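Local atomic coordinates of 3-keto-5-aminohexanoate cleavage enzyme (Burkholderia xenovorans LB400, PDB entry 3E49), a protein that probably cleaves 3-keto-5-aminohexanoate or a related beta-keto acid, using a zinc ion bound in a TIM barrel. Residues 17-20 with 21-25; 129-133 with 134-138. One frame throughout, in Å; residues are numbered along the deposited sequence.

Interaction 1 of 2, residues 17-20 with 21-25; sequences AIHT and PSMSP
The selenomethionine at M23 runs back over T20, and most of this contact lies between these two residues. Its first torsion puts CG beside its own backbone N, and beyond CG the chain is fully extended (chi2 -171°), which carries selenium to 3.5 Å from T20 N and brings CE to 3.4 Å from T20 OG1. T20 N, buried under this chain end, finds no hydrogen-bond partner in the model. The backbone beneath makes a type I beta turn with P21 and S22 at its corners: M23 N donates to T20 O at 2.9 Å, approaching from above the carbonyl plane. The first corner suits the fixed phi of proline (-58°), and the P21 ring lies on W135 and E136 of helix 134-141. The turn belongs to the loop between strand 10-13 and helix 31-44 of the TIM barrel, with the H19 side chain about 10 Å from the bound zinc ion. H19 crosses M23 at about a right angle, its CD2 4.1 Å from selenium in an oblique selenium-aromatic contact. Across CG from CD2, ND1 is hydrogen-bonded to L258 O, while T20 OG1 is hydrogen-bonded to E136.

Interaction 2 of 2, residues 129-133 with 134-138; sequences KEFAH and GWERE
F131 lays its ring against the side chains of E136 and R137, five and six residues further on, in the first turn of helix 134-141. Its CD1 rests 3.5 Å from E136 CB, and the ring stands steeply to the E136 carboxylate, with 75° between the planes. R137 passes the ring at about a right angle, NH2 lying level with the ring at its edge, 3.8 Å from F131 CE2. The arginine runs extended as far as CD, then bends at chi3 (-69°), which brings NH2 to K129 O, 2.9 Å away. That oxygen lies in the guanidinium plane, although the N-H arrives from above the carbonyl plane and the bond is well short of straight. E136 OE2 reaches back to H133 N at 3.0 Å through its anti lone pair, as in one half of a capping box; the reciprocal side-chain bond is lacking, and E136 N is bonded to the backbone H133 O, closing a turn. S22 OG also binds OE2 and T20 OG1 binds OE1, so three partners hold the carboxylate. A water stands in for the i to i+4 bond, accepting from R137 N at 2.8 Å and donating to H133 O and G134 O. W135 CG sits in the crowded position between its backbone N and carbonyl carbon (chi1 72°), bringing CD1 to 3.4 Å from H133 CB. E136 CG lies over the centre of the indole, 3.6 Å above its plane. The imidazole and the indole's pyrrole ring, slightly tilted and strongly offset, hardly cover each other; W135 NE1 is bonded to D58 O.

From the N terminus, the chain leaves strand 10-13 and folds the tight turn of interaction 1 before it enters helix 31-44. About a hundred residues later, after strand 117-118, interaction 2 shapes the short run that leads into helix 134-141. The two are local and in series, neither nested nor crossed, yet their centres lie only 10 Å apart. Where they meet, S22 OG comes within 2.9 Å of A132 N, probably as a hydrogen bond, and P21 CD packs 3.3 Å from E136 OE1. Two pieces distant in sequence thus meet, the side chains of T20, P21 and S22 against E136 and the A132 backbone, joining the loop after the barrel's first strand to the start of a later helix.

Interaction 1 of 2, residues 17-20 with 21-25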
loop_
_atom_site.group_PDB
_atom_site.type_symbol
_atom_site.label_atom_id
_atom_site.label_comp_id
_atom_site.label_asym_id
_atom_site.label_seq_id
_atom_site.Cartn_x
_atom_site.Cartn_y
_atom_site.Cartn_z
ATOM N N ALA A 17 21.939 -21.885 10.479
ATOM C CA ALA A 17 23.166 -22.158 9.703
ATOM C C ALA A 17 23.784 -20.880 9.171
ATOM O O ALA A 17 24.753 -20.962 8.441
ATOM C CB ALA A 17 22.824 -22.995 8.531
ATOM N N ILE A 18 23.192 -19.719 9.451
ATOM C CA ILE A 18 23.732 -18.474 8.883
ATOM C C ILE A 18 24.885 -17.907 9.703
ATOM O O ILE A 18 26.010 -17.693 9.177
ATOM C CB ILE A 18 22.613 -17.435 8.666
ATOM C CG1 ILE A 18 21.887 -17.779 7.353
ATOM C CG2 ILE A 18 23.202 -16.055 8.509
ATOM C CD1 ILE A 18 20.650 -16.907 7.035
ATOM N N HIS A 19 24.599 -17.626 10.967
ATOM C CA HIS A 19 25.595 -17.139 11.879
ATOM C C HIS A 19 26.715 -18.199 12.131
ATOM O O HIS A 19 26.465 -19.410 12.024
ATOM C CB HIS A 19 24.958 -16.714 13.200
ATOM C CG HIS A 19 23.977 -15.582 13.064
ATOM N ND1 HIS A 19 22.728 -15.599 13.644
ATOM C CD2 HIS A 19 24.054 -14.414 12.383
ATOM C CE1 HIS A 19 22.085 -14.487 13.361
ATOM N NE2 HIS A 19 22.875 -13.739 12.600
ATOM N N THR A 20 27.924 -17.712 12.444
ATOM C CA THR A 20 29.062 -18.573 12.786
ATOM C C THR A 20 29.483 -18.389 14.271
ATOM O O THR A 20 29.216 -17.347 14.887
ATOM C CB THR A 20 30.180 -18.428 11.777
ATOM O OG1 THR A 20 30.892 -17.204 11.986
ATOM C CG2 THR A 20 29.636 -18.509 10.363
ATOM N N PRO A 21 30.064 -19.440 14.895
ATOM C CA PRO A 21 30.370 -19.427 16.325
ATOM C C PRO A 21 31.287 -18.306 16.787
ATOM O O PRO A 21 31.181 -17.825 17.915
ATOM C CB PRO A 21 31.018 -20.814 16.562
ATOM C CG PRO A 21 30.558 -21.664 15.459
ATOM C CD PRO A 21 30.462 -20.716 14.268
ATOM N N SER A 22 32.168 -17.868 15.911
ATOM C CA SER A 22 33.066 -16.764 16.242
ATOM C C SER A 22 32.326 -15.437 16.393
ATOM O O SER A 22 32.863 -14.488 16.932
ATOM C CB SER A 22 34.154 -16.648 15.179
ATOM O OG SER A 22 34.948 -17.831 15.145
HETATM N N MSE A 23 31.099 -15.364 15.895
HETATM C CA MSE A 23 30.303 -14.143 15.979
HETATM C C MSE A 23 29.730 -13.884 17.342
HETATM O O MSE A 23 29.465 -12.740 17.711
HETATM C CB MSE A 23 29.150 -14.219 14.987
HETATM C CG MSE A 23 29.574 -14.413 13.572
HETATM SE SE MSE A 23 28.117 -14.229 12.325
HETATM C CE MSE A 23 29.071 -14.533 10.881
ATOM N N SER A 24 29.462 -14.951 18.093
ATOM C CA SER A 24 28.910 -14.804 19.406
ATOM C C SER A 24 29.178 -16.043 20.188
ATOM O O SER A 24 28.935 -17.146 19.678
ATOM C CB SER A 24 27.413 -14.643 19.354
ATOM O OG SER A 24 26.859 -14.678 20.655
ATOM N N PRO A 25 29.607 -15.876 21.450
ATOM C CA PRO A 25 29.878 -17.027 22.305
ATOM C C PRO A 25 28.570 -17.690 22.785
ATOM O O PRO A 25 28.586 -18.801 23.353
ATOM C CB PRO A 25 30.639 -16.398 23.458
ATOM C CG PRO A 25 30.052 -15.050 23.587
ATOM C CD PRO A 25 29.848 -14.610 22.160
#

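Interaction 2 of 2, residues 129-133 with 134-138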
loop_
_atom_site.group_PDB
_atom_site.type_symbol
_atom_site.label_atom_id
_atom_site.label_comp_id
_atom_site.label_asym_id
_atom_site.label_seq_id
_atom_site.Cartn_x
_atom_site.Cartn_y
_atom_site.Cartn_z
ATOM N N LYS A 129 35.798 -10.044 11.311
ATOM C CA LYS A 129 37.061 -10.150 10.598
ATOM C C LYS A 129 37.907 -11.342 11.020
ATOM O O LYS A 129 38.711 -11.847 10.239
ATOM C CB LYS A 129 37.879 -8.895 10.912
ATOM C CG LYS A 129 37.200 -7.570 10.580
ATOM C CD LYS A 129 37.135 -7.355 9.088
ATOM C CE LYS A 129 36.582 -5.980 8.763
ATOM N NZ LYS A 129 36.364 -5.810 7.280
ATOM N N GLU A 130 37.743 -11.751 12.272
ATOM C CA GLU A 130 38.528 -12.821 12.862
ATOM C C GLU A 130 37.684 -14.042 13.203
ATOM O O GLU A 130 36.696 -13.925 13.903
ATOM C CB GLU A 130 39.183 -12.290 14.126
ATOM C CG GLU A 130 40.153 -11.135 13.869
ATOM C CD GLU A 130 40.743 -10.599 15.163
ATOM O OE1 GLU A 130 41.120 -11.429 16.038
ATOM O OE2 GLU A 130 40.825 -9.349 15.304
ATOM N N PHE A 131 38.119 -15.210 12.727
ATOM C CA PHE A 131 37.393 -16.472 12.897
ATOM C C PHE A 131 38.247 -17.609 13.486
ATOM O O PHE A 131 39.402 -17.791 13.115
ATOM C CB PHE A 131 36.828 -16.901 11.548
ATOM C CG PHE A 131 35.838 -15.926 10.986
ATOM C CD1 PHE A 131 34.505 -15.949 11.404
ATOM C CD2 PHE A 131 36.228 -14.968 10.067
ATOM C CE1 PHE A 131 33.590 -15.044 10.901
ATOM C CE2 PHE A 131 35.327 -14.058 9.565
ATOM C CZ PHE A 131 34.009 -14.079 9.986
ATOM N N ALA A 132 37.659 -18.361 14.402
ATOM C CA ALA A 132 38.305 -19.493 15.038
ATOM C C ALA A 132 38.519 -20.652 14.086
ATOM O O ALA A 132 39.482 -21.393 14.237
ATOM C CB ALA A 132 37.479 -19.984 16.205
ATOM N N HIS A 133 37.614 -20.853 13.140
ATOM C CA HIS A 133 37.736 -21.980 12.229
ATOM C C HIS A 133 37.731 -21.495 10.827
ATOM O O HIS A 133 37.044 -20.545 10.500
ATOM C CB HIS A 133 36.584 -22.960 12.433
ATOM C CG HIS A 133 36.390 -23.357 13.855
ATOM N ND1 HIS A 133 36.959 -24.490 14.396
ATOM C CD2 HIS A 133 35.697 -22.765 14.858
ATOM C CE1 HIS A 133 36.624 -24.576 15.672
ATOM N NE2 HIS A 133 35.859 -23.544 15.978
ATOM N N GLY A 134 38.472 -22.177 9.975
ATOM C CA GLY A 134 38.566 -21.785 8.597
ATOM C C GLY A 134 37.270 -21.815 7.826
ATOM O O GLY A 134 37.073 -20.996 6.911
ATOM N N TRP A 135 36.369 -22.733 8.196
ATOM C CA TRP A 135 35.149 -22.889 7.432
ATOM C C TRP A 135 34.282 -21.631 7.494
ATOM O O TRP A 135 33.549 -21.350 6.569
ATOM C CB TRP A 135 34.345 -24.125 7.910
ATOM C CG TRP A 135 33.693 -23.970 9.239
ATOM C CD1 TRP A 135 34.166 -24.372 10.439
ATOM C CD2 TRP A 135 32.433 -23.344 9.494
ATOM N NE1 TRP A 135 33.296 -24.028 11.433
ATOM C CE2 TRP A 135 32.224 -23.388 10.877
ATOM C CE3 TRP A 135 31.465 -22.742 8.675
ATOM C CZ2 TRP A 135 31.095 -22.862 11.474
ATOM C CZ3 TRP A 135 30.324 -22.214 9.272
ATOM C CH2 TRP A 135 30.160 -22.269 10.648
ATOM N N GLU A 136 34.417 -20.869 8.569
ATOM C CA GLU A 136 33.541 -19.705 8.821
ATOM C C GLU A 136 33.670 -18.612 7.755
ATOM O O GLU A 136 32.662 -18.151 7.202
ATOM C CB GLU A 136 33.811 -19.133 10.210
ATOM C CG GLU A 136 33.557 -20.106 11.371
ATOM C CD GLU A 136 33.782 -19.456 12.718
ATOM O OE1 GLU A 136 32.898 -18.696 13.195
ATOM O OE2 GLU A 136 34.843 -19.715 13.350
ATOM N N ARG A 137 34.899 -18.198 7.463
ATOM C CA ARG A 137 35.096 -17.150 6.452
ATOM C C ARG A 137 34.636 -17.640 5.087
ATOM O O ARG A 137 33.976 -16.921 4.357
ATOM C CB ARG A 137 36.553 -16.667 6.407
ATOM C CG ARG A 137 36.843 -15.724 5.240
ATOM C CD ARG A 137 38.230 -15.126 5.342
ATOM N NE ARG A 137 38.282 -14.194 6.461
ATOM C CZ ARG A 137 37.863 -12.937 6.396
ATOM N NH1 ARG A 137 37.357 -12.445 5.259
ATOM N NH2 ARG A 137 37.931 -12.177 7.475
ATOM N N GLU A 138 34.981 -18.878 4.765
ATOM C CA GLU A 138 34.593 -19.491 3.512
ATOM C C GLU A 138 33.049 -19.546 3.382
ATOM O O GLU A 138 32.493 -19.257 2.320
ATOM C CB GLU A 138 35.183 -20.905 3.447
HETATM O O HOH W 1 37.421 -18.718 8.537
#